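Local coordinates for short chain dehydrogenase (A0QTM2 homolog) (Mycobacterium thermoresistibile, PDB 3SC4), which is an oxidoreductase of the short-chain dehydrogenase family that probably uses a nicotinamide dinucleotide cofactor, at the interface of chains A and B. Coordinates in Å, arbitrary orientation; residue numbers count along the deposited sequence, not the author numbering. Chains: chain A/B, Short chain dehydrogenase (A0QTM2 homolog).

The interface of chains A and B. Residues chain A 107-109, 164-165; chain B 129, 183-184.
With CG of B:Glu183 anti to its carbonyl carbon and the chain extended beyond it (chi2 -178°), the carboxylate is carried across the interface into a slot between A:Ser108-A:Ile109 and A:Thr164. Each oxygen accepts a nearly straight backbone hydrogen bond: OE1 from N of A:Ile109 at 2.9 Å, OE2 from N of A:Thr164 at 2.8 Å. The donors stand on opposite faces of the carboxylate, 36° out of its plane for A:Ile109 and 53° for A:Thr164, which would resist rotation about CG-CD. The slot walls agree: CB of A:Ser108 packs 3.5 Å from CD of B:Glu183 on the A:Ile109 face, and CB of A:Thr164 lies 3.7 Å from it on the other. From well above that second face, hydroxyl OG1 of A:Thr164 lies 3.0 Å from OE1 of B:Glu183, a possible hydrogen bond of poor direction. B:Glu183 ends helix 164-183 and A:Thr164 starts its partner's copy, whose positive dipole end would probably steady a negative carboxylate. The interface is two-fold, and helices 114-135 and 164-183 commonly build dimers in this family, so the pair is probably biological. Beside the slot, A:Ile109, its CG1 anti to the backbone N, lays CD1 over one face of the B:Tyr129 ring, 3.8 Å from CD1 of the tyrosine. A:Pro165 meets the ring's outer end near its edge, with CG 3.3 Å from the phenol OH of B:Tyr129.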
# COMPACT_ATOMS: atom_id res chain seq x y z
N GLY A 107 3.95 -14.02 -8.25
CA GLY A 107 5.15 -14.47 -7.55
C GLY A 107 5.37 -13.81 -6.19
O GLY A 107 4.72 -12.79 -5.82
N SER A 108 6.31 -14.38 -5.44
CA SER A 108 6.68 -13.89 -4.14
C SER A 108 7.70 -12.78 -4.26
O SER A 108 8.17 -12.46 -5.36
CB SER A 108 7.31 -15.02 -3.33
OG SER A 108 8.64 -15.24 -3.78
N ILE A 109 8.05 -12.21 -3.11
CA ILE A 109 9.09 -11.19 -3.06
C ILE A 109 10.39 -11.76 -3.61
O ILE A 109 11.19 -11.01 -4.16
CB ILE A 109 9.30 -10.68 -1.63
CG1 ILE A 109 10.35 -9.56 -1.56
CG2 ILE A 109 9.70 -11.79 -0.68
CD1 ILE A 109 10.09 -8.56 -0.39
N THR A 164 2.95 -11.38 -1.86
CA THR A 164 3.18 -10.06 -1.34
C THR A 164 3.11 -8.95 -2.37
O THR A 164 2.38 -8.00 -2.19
CB THR A 164 4.50 -10.03 -0.54
OG1 THR A 164 4.40 -11.03 0.49
CG2 THR A 164 4.73 -8.66 0.07
N PRO A 165 3.85 -9.06 -3.47
CA PRO A 165 3.85 -7.92 -4.35
C PRO A 165 2.48 -7.51 -4.84
O PRO A 165 2.15 -6.32 -4.84
CB PRO A 165 4.71 -8.40 -5.52
CG PRO A 165 5.60 -9.35 -4.97
CD PRO A 165 4.89 -10.02 -3.84
N TYR B 129 10.42 -2.81 0.21
CA TYR B 129 10.41 -3.97 -0.66
C TYR B 129 11.84 -4.24 -1.19
O TYR B 129 12.38 -5.33 -1.02
CB TYR B 129 9.43 -3.74 -1.81
CG TYR B 129 9.25 -4.93 -2.73
CD1 TYR B 129 8.34 -5.93 -2.43
CD2 TYR B 129 9.99 -5.05 -3.90
CE1 TYR B 129 8.17 -7.01 -3.27
CE2 TYR B 129 9.83 -6.15 -4.74
CZ TYR B 129 8.92 -7.12 -4.41
OH TYR B 129 8.74 -8.21 -5.21
N GLU B 183 5.80 -15.37 3.38
CA GLU B 183 6.55 -15.93 2.25
C GLU B 183 7.92 -16.47 2.67
O GLU B 183 8.45 -17.35 1.99
CB GLU B 183 6.70 -14.91 1.11
CG GLU B 183 5.35 -14.59 0.44
CD GLU B 183 5.46 -13.62 -0.72
OE1 GLU B 183 6.40 -12.79 -0.78
OE2 GLU B 183 4.56 -13.68 -1.58
N LEU B 184 8.45 -16.00 3.80
CA LEU B 184 9.72 -16.47 4.31
C LEU B 184 9.61 -17.35 5.57
O LEU B 184 10.62 -17.70 6.20
CB LEU B 184 10.62 -15.27 4.56
CG LEU B 184 11.39 -14.72 3.35
CD1 LEU B 184 10.57 -14.60 2.09
CD2 LEU B 184 11.94 -13.35 3.73